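Local coordinates for protein beta-N-acetylglucosaminidase Nag2 (Vibrio harveyi, PDB 6EZS) that probably hydrolyses terminal non-reducing N-acetyl-D-hexosamine residues of N-acetyl-beta-D-hexosaminides, as a family 20 glycoside hydrolase, at residues L270-H275 / F297-T302; G435-P440 / L485-A490; Y503-E508 / Q524-T529. All coordinates share one frame; numbering follows the deposited sequence. Where two conformers were deposited one is given.

Contact 1: residues L270-H275 / F297-T302; sequences LDCARH and FHWHLT. With NAG (2-acetamido-2-deoxy-beta-D-glucopyranose), chain C.
L270 and D271 pair in parallel register with W299 and H300, joining two neighbouring strands of the TIM barrel, 265-271 and 296-303, which helix 279-291 connects as a beta-alpha-beta unit. Three backbone hydrogen bonds hold the pair together: L270 N gives to H298 O at 3.1 Å, H300 N gives to L270 O, and C272 N, just past the strand end, gives to H300 O.

One set of polar contacts leads to the sugar. D271 OD1 accepts the backbone N of R274 almost straight (176°) in an Asx motif, while D271 OD2 forms a salt bridge with R274 NH1 at 2.9 Å. OD2 lies in the guanidinium plane, but NH1 approaches it from above the carboxylate plane. A second salt bridge, from R274 NE to E305, further limits rotation of the guanidinium. Held in this way, R274 donates hydrogen bonds from NH1 to NAG O4 at 3.0 Å and from NH2 to NAG O3 at 3.2 Å, so D271 is a second-shell residue positioning a sugar-binding arginine. Across the strands, D271 lies alongside H300, their carboxylate and ring planes 89° apart, with OD1 at the ring edge 3.6 Å from H300 CD2. The ring nitrogens of H300 are bonded to D303 and E367.

Apolar contacts fill the side of the sheet toward helix 279-291. With CG anti to its backbone N (chi1 -177°), F297 swings its ring toward L270, where CE1 meets L270 CB at 3.7 Å; from the helix, L285 packs on L270 and V282 on F297. The W299 indole has F297 CE2 over one face and L301 CD2 over the other. Its edge is met in plane by sulfur, C272 SG lying 3.3 Å from W299 NE1.

Contact 2: residues G435-P440 / L485-A490; sequences GADEVP and LGWEEA. With NAG (2-acetamido-2-deoxy-beta-D-glucopyranose), chain C.
D437 and W487 run alongside each other in the same direction, next to the N-acetyl group of the bound sugar at the C-terminal end of the TIM barrel. Their carboxylate and indole planes are 60° apart, and D437 OD1 comes to the indole edge, 3.6 Å from W487 CD1. D437 immediately precedes E438, the predicted proton donor, an Asp-Glu pair characteristic of family 20. In that family the aspartate orients the 2-acetamido group through its nitrogen; D437 probably does so in catalysis, although in this complex its OD2 faces NAG O7, 3.2 Å away.

The indole of W487 presents a face to the sugar. CG is anti to the carbonyl carbon (chi1 -62°), which turns that face to the methyl group, NAG C8 standing over it near the rim, 3.5 Å from W487 NE1. This nitrogen is bonded to E367 OE2 and weakly to a water that also lies within hydrogen-bonding distance of D437 OD1, probably as donor. H433 meets the indole with its ring inclined.

A backbone bond sets the base of W487: its N gives to G435 O (3.0 Å, 172°), pairing the ends of strands 431-435 and 483-487. Beyond it the strand pairing ends, but the segments stay close: 435-440 continues as loop and 485-490 turns into a 3-10 segment. E489 CG packs on E438 CB (3.5 Å), though the placement of the E438 side chain, modelled in two conformers, is doubtful. Next to this pair, two alanine methyl groups meet, A436 CB and A490 CB being 3.7 Å apart.

Contact 3: residues Y503-E508 / Q524-T529; sequences YSWLSE and QPAQTT. With NAG (2-acetamido-2-deoxy-beta-D-glucopyranose), chain C.
W505 touches both Q524 and A526, and at the far end of its indole it meets the sugar. W505 CZ3 lies 3.6 Å from the acetamido methyl carbon NAG C8, while on the pyrrole side CD1 sits 4.1 Å from A526 CB. The ring is swung toward the ligand because CG stands between the backbone N and the carbonyl carbon (chi1 81°). The backbone brings W505 CB to 3.1 Å from Q524 O.

Two backbone hydrogen bonds set the stem of this tryptophan. Q524 N gives to S504 O at 2.9 Å, carrying on the pairing of strands 501-504 and 521-523; A526 N gives to W505 O at 3.0 Å. Farther out, P525 O gathers T528 N, T529 N and T529 OG1 in a short, weakly bonded helical turn about 526-529. Q524 OE1 is held by Q578, and S504 OG by E488. W505 also packs on Y530, whose OH is hydrogen-bonded to the sugar. With W487 and W546 near the same sugar, the arrangement is consistent with the tryptophan-lined -1 subsite of family 20 enzymes.

In the fold
All three contacts belong to one TIM barrel and converge on the same NAG, their centres about 16 Å (1 and 2), 18 Å (1 and 3) and 14 Å (2 and 3) apart. Contact 1 holds the sugar's O3 and O4 side, whereas contacts 2 and 3 enclose its N-acetyl end. Contacts 2 and 3 are neighbours in the sheet: G486 O lies 2.7 Å from Y503 N, a probable hydrogen bond. H298 of contact 1 packs against both other contacts: its CE1 is 4.0 Å from W487 CH2 and its ND1 3.9 Å from Y503 CE2. D532, W546, E584 and Y530 add further hydrogen bonds to the sugar.

Contact 1: residues L270-H275 / F297-T302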
loop_
_atom_site.group_PDB
_atom_site.type_symbol
_atom_site.label_atom_id
_atom_site.label_comp_id
_atom_site.label_asym_id
_atom_site.label_seq_id
_atom_site.Cartn_x
_atom_site.Cartn_y
_atom_site.Cartn_z
ATOM N N LEU A 270 0.484 3.150 -0.979
ATOM C CA LEU A 270 -0.782 2.492 -1.278
ATOM C C LEU A 270 -0.720 1.862 -2.631
ATOM O O LEU A 270 -0.443 2.541 -3.614
ATOM C CB LEU A 270 -1.951 3.472 -1.268
ATOM C CG LEU A 270 -3.333 2.852 -1.537
ATOM C CD1 LEU A 270 -3.739 1.864 -0.443
ATOM C CD2 LEU A 270 -4.352 3.974 -1.641
ATOM N N ASP A 271 -1.020 0.565 -2.655
ATOM C CA ASP A 271 -1.180 -0.230 -3.875
ATOM C C ASP A 271 -2.543 0.013 -4.531
ATOM O O ASP A 271 -3.547 -0.506 -4.051
ATOM C CB ASP A 271 -1.017 -1.718 -3.533
ATOM C CG ASP A 271 -1.191 -2.636 -4.733
ATOM O OD1 ASP A 271 -1.325 -2.141 -5.874
ATOM O OD2 ASP A 271 -1.185 -3.873 -4.523
ATOM N N CYS A 272 -2.554 0.782 -5.627
ATOM C CA CYS A 272 -3.759 1.039 -6.435
ATOM C C CYS A 272 -3.836 0.218 -7.732
ATOM O O CYS A 272 -4.814 0.318 -8.481
ATOM C CB CYS A 272 -3.840 2.517 -6.787
ATOM S SG CYS A 272 -4.095 3.589 -5.364
ATOM N N ALA A 273 -2.820 -0.586 -8.005
ATOM C CA ALA A 273 -2.801 -1.415 -9.201
ATOM C C ALA A 273 -3.577 -2.704 -9.003
ATOM O O ALA A 273 -4.333 -3.117 -9.871
ATOM C CB ALA A 273 -1.369 -1.726 -9.592
ATOM N N ARG A 274 -3.354 -3.373 -7.884
ATOM C CA ARG A 274 -4.057 -4.638 -7.603
ATOM C C ARG A 274 -5.559 -4.445 -7.537
ATOM O O ARG A 274 -6.312 -5.247 -8.061
ATOM C CB ARG A 274 -3.559 -5.271 -6.306
ATOM C CG ARG A 274 -2.276 -6.071 -6.446
ATOM C CD ARG A 274 -1.230 -5.414 -7.349
ATOM N NE ARG A 274 -0.038 -6.256 -7.490
ATOM C CZ ARG A 274 0.922 -6.387 -6.582
ATOM N NH1 ARG A 274 0.878 -5.691 -5.433
ATOM N NH2 ARG A 274 1.939 -7.212 -6.831
ATOM N N HIS A 275 -5.975 -3.380 -6.873
ATOM C CA HIS A 275 -7.346 -2.927 -6.876
ATOM C C HIS A 275 -7.353 -1.401 -6.938
ATOM O O HIS A 275 -6.511 -0.732 -6.335
ATOM C CB HIS A 275 -8.078 -3.450 -5.638
ATOM C CG HIS A 275 -8.470 -4.889 -5.751
ATOM N ND1 HIS A 275 -7.783 -5.902 -5.123
ATOM C CD2 HIS A 275 -9.449 -5.489 -6.466
ATOM C CE1 HIS A 275 -8.331 -7.063 -5.438
ATOM N NE2 HIS A 275 -9.346 -6.839 -6.246
ATOM N N PHE A 297 3.103 10.501 0.581
ATOM C CA PHE A 297 2.277 9.482 -0.009
ATOM C C PHE A 297 3.019 8.930 -1.227
ATOM O O PHE A 297 3.394 9.666 -2.119
ATOM C CB PHE A 297 0.951 10.085 -0.420
ATOM C CG PHE A 297 -0.013 9.093 -0.974
ATOM C CD1 PHE A 297 -0.483 8.055 -0.190
ATOM C CD2 PHE A 297 -0.462 9.203 -2.275
ATOM C CE1 PHE A 297 -1.390 7.133 -0.698
ATOM C CE2 PHE A 297 -1.355 8.279 -2.798
ATOM C CZ PHE A 297 -1.824 7.239 -2.007
ATOM N N HIS A 298 3.257 7.623 -1.211
ATOM C CA HIS A 298 3.866 6.881 -2.308
ATOM C C HIS A 298 2.758 6.139 -3.042
ATOM O O HIS A 298 2.179 5.188 -2.532
ATOM C CB HIS A 298 4.903 5.924 -1.717
ATOM C CG HIS A 298 5.556 5.002 -2.705
ATOM N ND1 HIS A 298 6.772 4.412 -2.448
ATOM C CD2 HIS A 298 5.151 4.509 -3.901
ATOM C CE1 HIS A 298 7.090 3.604 -3.441
ATOM N NE2 HIS A 298 6.121 3.643 -4.332
ATOM N N TRP A 299 2.491 6.577 -4.269
ATOM C CA TRP A 299 1.390 6.077 -5.073
ATOM C C TRP A 299 1.858 4.947 -6.025
ATOM O O TRP A 299 2.508 5.191 -7.049
ATOM C CB TRP A 299 0.818 7.245 -5.863
ATOM C CG TRP A 299 -0.642 7.191 -6.125
ATOM C CD1 TRP A 299 -1.480 6.100 -6.026
ATOM C CD2 TRP A 299 -1.454 8.282 -6.560
ATOM N NE1 TRP A 299 -2.762 6.456 -6.374
ATOM C CE2 TRP A 299 -2.779 7.787 -6.704
ATOM C CE3 TRP A 299 -1.194 9.632 -6.838
ATOM C CZ2 TRP A 299 -3.841 8.595 -7.107
ATOM C CZ3 TRP A 299 -2.248 10.441 -7.241
ATOM C CH2 TRP A 299 -3.564 9.917 -7.369
ATOM N N HIS A 300 1.539 3.710 -5.656
ATOM C CA HIS A 300 1.870 2.550 -6.454
ATOM C C HIS A 300 0.806 2.408 -7.555
ATOM O O HIS A 300 -0.239 1.771 -7.361
ATOM C CB HIS A 300 1.946 1.309 -5.568
ATOM C CG HIS A 300 2.502 0.116 -6.265
ATOM N ND1 HIS A 300 3.842 -0.018 -6.528
ATOM C CD2 HIS A 300 1.907 -0.982 -6.787
ATOM C CE1 HIS A 300 4.059 -1.149 -7.177
ATOM N NE2 HIS A 300 2.899 -1.749 -7.354
ATOM N N LEU A 301 1.095 3.017 -8.708
ATOM C CA LEU A 301 0.119 3.225 -9.785
ATOM C C LEU A 301 0.070 2.138 -10.855
ATOM O O LEU A 301 -0.920 2.034 -11.570
ATOM C CB LEU A 301 0.401 4.561 -10.477
ATOM C CG LEU A 301 0.120 5.808 -9.647
ATOM C CD1 LEU A 301 0.848 7.006 -10.229
ATOM C CD2 LEU A 301 -1.385 6.042 -9.556
ATOM N N THR A 302 1.142 1.354 -10.976
ATOM C CA THR A 302 1.278 0.364 -12.044
ATOM C C THR A 302 1.755 -0.952 -11.459
ATOM O O THR A 302 2.578 -0.980 -10.540
ATOM C CB THR A 302 2.275 0.796 -13.150
ATOM O OG1 THR A 302 3.623 0.563 -12.720
ATOM C CG2 THR A 302 2.099 2.282 -13.526
HETATM C C1 NAG C . 5.847 -7.335 -1.348
HETATM C C2 NAG C . 5.852 -7.161 -2.888
HETATM C C3 NAG C . 4.471 -6.916 -3.499
HETATM C C4 NAG C . 3.410 -7.824 -2.917
HETATM C C5 NAG C . 3.596 -7.961 -1.412
HETATM C C6 NAG C . 2.625 -8.960 -0.784
HETATM C C7 NAG C . 7.722 -5.958 -4.031
HETATM C C8 NAG C . 8.320 -4.589 -4.177
HETATM N N2 NAG C . 6.684 -5.974 -3.200
HETATM O O1 NAG C . 7.113 -7.730 -0.840
HETATM O O3 NAG C . 4.517 -7.130 -4.905
HETATM O O4 NAG C . 2.152 -7.236 -3.242
HETATM O O5 NAG C . 4.930 -8.398 -1.198
HETATM O O6 NAG C . 2.612 -8.744 0.630
HETATM O O7 NAG C . 8.151 -6.933 -4.635
#

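Contact 2: residues G435-P440 / L485-A490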
loop_
_atom_site.group_PDB
_atom_site.type_symbol
_atom_site.label_atom_id
_atom_site.label_comp_id
_atom_site.label_asym_id
_atom_site.label_seq_id
_atom_site.Cartn_x
_atom_site.Cartn_y
_atom_site.Cartn_z
ATOM N N GLY A 435 10.432 1.147 -9.752
ATOM C CA GLY A 435 10.301 -0.271 -9.426
ATOM C C GLY A 435 11.654 -0.925 -9.185
ATOM O O GLY A 435 12.126 -1.014 -8.056
ATOM N N ALA A 436 12.285 -1.352 -10.275
ATOM C CA ALA A 436 13.545 -2.104 -10.229
ATOM C C ALA A 436 13.469 -3.375 -9.352
ATOM O O ALA A 436 14.407 -3.711 -8.619
ATOM C CB ALA A 436 14.673 -1.190 -9.776
ATOM N N ASP A 437 12.332 -4.065 -9.441
ATOM C CA ASP A 437 12.165 -5.383 -8.848
ATOM C C ASP A 437 13.080 -6.366 -9.569
ATOM O O ASP A 437 13.343 -6.222 -10.776
ATOM C CB ASP A 437 10.723 -5.893 -8.996
ATOM C CG ASP A 437 9.703 -5.021 -8.287
ATOM O OD1 ASP A 437 9.355 -3.948 -8.846
ATOM O OD2 ASP A 437 9.237 -5.421 -7.189
ATOM N N GLU A 438 13.552 -7.356 -8.811
ATOM C CA GLU A 438 14.308 -8.492 -9.354
ATOM C C GLU A 438 13.507 -9.144 -10.484
ATOM O O GLU A 438 12.308 -9.399 -10.337
ATOM C CB GLU A 438 14.681 -9.494 -8.219
ATOM C CG GLU A 438 14.256 -10.959 -8.340
ATOM C CD GLU A 438 14.370 -11.706 -7.017
ATOM O OE1 GLU A 438 14.168 -11.081 -5.951
ATOM O OE2 GLU A 438 14.661 -12.920 -7.036
ATOM N N VAL A 439 14.160 -9.403 -11.600
ATOM C CA VAL A 439 13.490 -10.063 -12.717
ATOM C C VAL A 439 13.418 -11.570 -12.441
ATOM O O VAL A 439 14.192 -12.099 -11.652
ATOM C CB VAL A 439 14.121 -9.742 -14.084
ATOM C CG1 VAL A 439 13.907 -8.273 -14.424
ATOM C CG2 VAL A 439 15.595 -10.115 -14.151
ATOM N N PRO A 440 12.448 -12.253 -13.041
ATOM C CA PRO A 440 12.377 -13.687 -12.850
ATOM C C PRO A 440 13.612 -14.389 -13.380
ATOM O O PRO A 440 14.229 -13.922 -14.341
ATOM C CB PRO A 440 11.136 -14.085 -13.667
ATOM C CG PRO A 440 10.300 -12.851 -13.699
ATOM C CD PRO A 440 11.305 -11.746 -13.819
ATOM N N LEU A 485 14.149 6.619 -7.638
ATOM C CA LEU A 485 13.956 5.818 -6.421
ATOM C C LEU A 485 13.722 4.390 -6.866
ATOM O O LEU A 485 13.202 4.165 -7.959
ATOM C CB LEU A 485 12.756 6.293 -5.592
ATOM C CG LEU A 485 12.534 7.782 -5.281
ATOM C CD1 LEU A 485 11.350 7.960 -4.349
ATOM C CD2 LEU A 485 13.712 8.443 -4.624
ATOM N N GLY A 486 14.110 3.424 -6.040
ATOM C CA GLY A 486 13.944 2.003 -6.391
ATOM C C GLY A 486 13.870 1.067 -5.206
ATOM O O GLY A 486 14.275 1.417 -4.112
ATOM N N TRP A 487 13.338 -0.129 -5.428
ATOM C CA TRP A 487 13.311 -1.160 -4.392
ATOM C C TRP A 487 14.697 -1.768 -4.275
ATOM O O TRP A 487 15.477 -1.746 -5.220
ATOM C CB TRP A 487 12.321 -2.258 -4.719
ATOM C CG TRP A 487 10.883 -1.836 -4.821
ATOM C CD1 TRP A 487 10.076 -1.956 -5.926
ATOM C CD2 TRP A 487 10.063 -1.262 -3.792
ATOM N NE1 TRP A 487 8.822 -1.475 -5.655
ATOM C CE2 TRP A 487 8.780 -1.042 -4.355
ATOM C CE3 TRP A 487 10.288 -0.906 -2.442
ATOM C CZ2 TRP A 487 7.731 -0.489 -3.631
ATOM C CZ3 TRP A 487 9.248 -0.328 -1.718
ATOM C CH2 TRP A 487 7.981 -0.126 -2.320
ATOM N N GLU A 488 14.977 -2.334 -3.106
ATOM C CA GLU A 488 16.354 -2.702 -2.696
ATOM C C GLU A 488 17.255 -3.505 -3.632
ATOM O O GLU A 488 18.478 -3.423 -3.533
ATOM C CB GLU A 488 16.364 -3.352 -1.339
ATOM C CG GLU A 488 15.324 -4.418 -1.144
ATOM C CD GLU A 488 15.685 -5.296 0.013
ATOM O OE1 GLU A 488 15.334 -6.500 -0.082
ATOM O OE2 GLU A 488 16.331 -4.776 0.976
ATOM N N GLU A 489 16.644 -4.278 -4.510
ATOM C CA GLU A 489 17.368 -5.101 -5.466
ATOM C C GLU A 489 18.220 -4.293 -6.449
ATOM O O GLU A 489 19.247 -4.780 -6.943
ATOM C CB GLU A 489 16.378 -5.929 -6.282
ATOM C CG GLU A 489 16.749 -7.378 -6.360
ATOM C CD GLU A 489 16.184 -8.182 -5.197
ATOM O OE1 GLU A 489 14.936 -8.224 -5.012
ATOM O OE2 GLU A 489 16.991 -8.793 -4.470
ATOM N N ALA A 490 17.747 -3.081 -6.748
ATOM C CA ALA A 490 18.429 -2.131 -7.621
ATOM C C ALA A 490 19.865 -1.839 -7.229
ATOM O O ALA A 490 20.653 -1.487 -8.084
ATOM C CB ALA A 490 17.652 -0.829 -7.661
HETATM C C1 NAG C . 5.847 -7.335 -1.348
HETATM C C2 NAG C . 5.852 -7.161 -2.888
HETATM C C3 NAG C . 4.471 -6.916 -3.499
HETATM C C4 NAG C . 3.410 -7.824 -2.917
HETATM C C5 NAG C . 3.596 -7.961 -1.412
HETATM C C6 NAG C . 2.625 -8.960 -0.784
HETATM C C7 NAG C . 7.722 -5.958 -4.031
HETATM C C8 NAG C . 8.320 -4.589 -4.177
HETATM N N2 NAG C . 6.684 -5.974 -3.200
HETATM O O1 NAG C . 7.113 -7.730 -0.840
HETATM O O3 NAG C . 4.517 -7.130 -4.905
HETATM O O4 NAG C . 2.152 -7.236 -3.242
HETATM O O5 NAG C . 4.930 -8.398 -1.198
HETATM O O6 NAG C . 2.612 -8.744 0.630
HETATM O O7 NAG C . 8.151 -6.933 -4.635
HETATM O O HOH W 1 6.852 -3.058 -7.378
#

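Contact 3: residues Y503-E508 / Q524-T529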
loop_
_atom_site.group_PDB
_atom_site.type_symbol
_atom_site.label_atom_id
_atom_site.label_comp_id
_atom_site.label_asym_id
_atom_site.label_seq_id
_atom_site.Cartn_x
_atom_site.Cartn_y
_atom_site.Cartn_z
ATOM N N TYR A 503 14.763 1.608 -1.421
ATOM C CA TYR A 503 13.697 1.206 -0.496
ATOM C C TYR A 503 13.979 -0.222 -0.021
ATOM O O TYR A 503 13.805 -1.176 -0.773
ATOM C CB TYR A 503 12.330 1.321 -1.186
ATOM C CG TYR A 503 11.838 2.740 -1.251
ATOM C CD1 TYR A 503 12.561 3.714 -1.921
ATOM C CD2 TYR A 503 10.672 3.127 -0.620
ATOM C CE1 TYR A 503 12.143 5.034 -1.965
ATOM C CE2 TYR A 503 10.238 4.454 -0.659
ATOM C CZ TYR A 503 10.985 5.403 -1.339
ATOM O OH TYR A 503 10.583 6.718 -1.385
ATOM N N SER A 504 14.470 -0.339 1.212
ATOM C CA SER A 504 14.867 -1.610 1.806
ATOM C C SER A 504 13.754 -2.272 2.630
ATOM O O SER A 504 13.339 -1.744 3.656
ATOM C CB SER A 504 16.091 -1.391 2.677
ATOM O OG SER A 504 16.488 -2.613 3.272
ATOM N N TRP A 505 13.279 -3.438 2.172
ATOM C CA TRP A 505 12.299 -4.243 2.938
ATOM C C TRP A 505 12.832 -5.516 3.587
ATOM O O TRP A 505 12.133 -6.120 4.379
ATOM C CB TRP A 505 11.091 -4.594 2.078
ATOM C CG TRP A 505 11.291 -5.743 1.167
ATOM C CD1 TRP A 505 11.388 -7.074 1.504
ATOM C CD2 TRP A 505 11.386 -5.682 -0.250
ATOM N NE1 TRP A 505 11.565 -7.832 0.374
ATOM C CE2 TRP A 505 11.560 -7.002 -0.715
ATOM C CE3 TRP A 505 11.354 -4.642 -1.172
ATOM C CZ2 TRP A 505 11.685 -7.297 -2.048
ATOM C CZ3 TRP A 505 11.480 -4.940 -2.481
ATOM C CH2 TRP A 505 11.647 -6.254 -2.916
ATOM N N LEU A 506 14.041 -5.941 3.239
ATOM C CA LEU A 506 14.587 -7.189 3.757
ATOM C C LEU A 506 14.848 -7.136 5.264
ATOM O O LEU A 506 14.315 -7.925 6.029
ATOM C CB LEU A 506 15.876 -7.556 3.025
ATOM C CG LEU A 506 16.406 -8.961 3.339
ATOM C CD1 LEU A 506 15.447 -10.081 2.922
ATOM C CD2 LEU A 506 17.754 -9.155 2.666
ATOM N N SER A 507 15.693 -6.203 5.667
ATOM C CA SER A 507 16.198 -6.147 7.035
ATOM C C SER A 507 16.900 -4.817 7.232
ATOM O O SER A 507 17.313 -4.171 6.256
ATOM C CB SER A 507 17.154 -7.325 7.353
ATOM O OG SER A 507 18.423 -7.217 6.715
ATOM N N GLU A 508 17.017 -4.423 8.495
ATOM C CA GLU A 508 17.756 -3.218 8.865
ATOM C C GLU A 508 19.266 -3.361 8.565
ATOM O O GLU A 508 19.925 -2.418 8.109
ATOM C CB GLU A 508 17.536 -2.911 10.341
ATOM C CG GLU A 508 17.791 -1.467 10.691
ATOM C CD GLU A 508 17.467 -1.193 12.146
ATOM O OE1 GLU A 508 16.318 -0.754 12.416
ATOM O OE2 GLU A 508 18.345 -1.421 13.024
ATOM N N GLN A 524 11.585 0.157 4.914
ATOM C CA GLN A 524 10.210 -0.364 4.805
ATOM C C GLN A 524 10.193 -1.895 5.014
ATOM O O GLN A 524 9.767 -2.637 4.118
ATOM C CB GLN A 524 9.630 0.002 3.422
ATOM C CG GLN A 524 8.109 -0.036 3.344
ATOM C CD GLN A 524 7.574 -0.215 1.934
ATOM O OE1 GLN A 524 6.989 0.698 1.357
ATOM N NE2 GLN A 524 7.763 -1.392 1.388
ATOM N N PRO A 525 10.636 -2.377 6.197
ATOM C CA PRO A 525 10.777 -3.830 6.415
ATOM C C PRO A 525 9.462 -4.599 6.343
ATOM O O PRO A 525 8.499 -4.223 7.026
ATOM C CB PRO A 525 11.361 -3.945 7.836
ATOM C CG PRO A 525 11.705 -2.572 8.252
ATOM C CD PRO A 525 10.896 -1.621 7.435
ATOM N N ALA A 526 9.444 -5.663 5.538
ATOM C CA ALA A 526 8.256 -6.500 5.355
ATOM C C ALA A 526 7.679 -7.040 6.666
ATOM O O ALA A 526 6.458 -7.055 6.853
ATOM C CB ALA A 526 8.544 -7.653 4.392
ATOM N N GLN A 527 8.564 -7.445 7.565
ATOM C CA GLN A 527 8.183 -8.067 8.834
ATOM C C GLN A 527 7.397 -7.132 9.788
ATOM O O GLN A 527 6.571 -7.596 10.566
ATOM C CB GLN A 527 9.454 -8.598 9.507
ATOM C CG GLN A 527 9.239 -9.619 10.612
ATOM C CD GLN A 527 10.548 -10.075 11.274
ATOM O OE1 GLN A 527 11.627 -9.507 11.050
ATOM N NE2 GLN A 527 10.451 -11.112 12.094
ATOM N N THR A 528 7.627 -5.822 9.712
ATOM C CA THR A 528 6.956 -4.872 10.619
ATOM C C THR A 528 6.111 -3.748 10.009
ATOM O O THR A 528 5.309 -3.159 10.721
ATOM C CB THR A 528 7.964 -4.235 11.592
ATOM O OG1 THR A 528 9.080 -3.752 10.848
ATOM C CG2 THR A 528 8.419 -5.250 12.611
ATOM N N THR A 529 6.265 -3.452 8.723
ATOM C CA THR A 529 5.562 -2.307 8.106
ATOM C C THR A 529 4.517 -2.657 7.033
ATOM O O THR A 529 3.883 -1.753 6.484
ATOM C CB THR A 529 6.566 -1.306 7.505
ATOM O OG1 THR A 529 7.309 -1.945 6.463
ATOM C CG2 THR A 529 7.522 -0.783 8.567
HETATM C C1 NAG C . 5.847 -7.335 -1.348
HETATM C C2 NAG C . 5.852 -7.161 -2.888
HETATM C C3 NAG C . 4.471 -6.916 -3.499
HETATM C C4 NAG C . 3.410 -7.824 -2.917
HETATM C C5 NAG C . 3.596 -7.961 -1.412
HETATM C C6 NAG C . 2.625 -8.960 -0.784
HETATM C C7 NAG C . 7.722 -5.958 -4.031
HETATM C C8 NAG C . 8.320 -4.589 -4.177
HETATM N N2 NAG C . 6.684 -5.974 -3.200
HETATM O O1 NAG C . 7.113 -7.730 -0.840
HETATM O O3 NAG C . 4.517 -7.130 -4.905
HETATM O O4 NAG C . 2.152 -7.236 -3.242
HETATM O O5 NAG C . 4.930 -8.398 -1.198
HETATM O O6 NAG C . 2.612 -8.744 0.630
HETATM O O7 NAG C . 8.151 -6.933 -4.635
HETATM O O HOH W 2 11.471 -7.837 6.800
#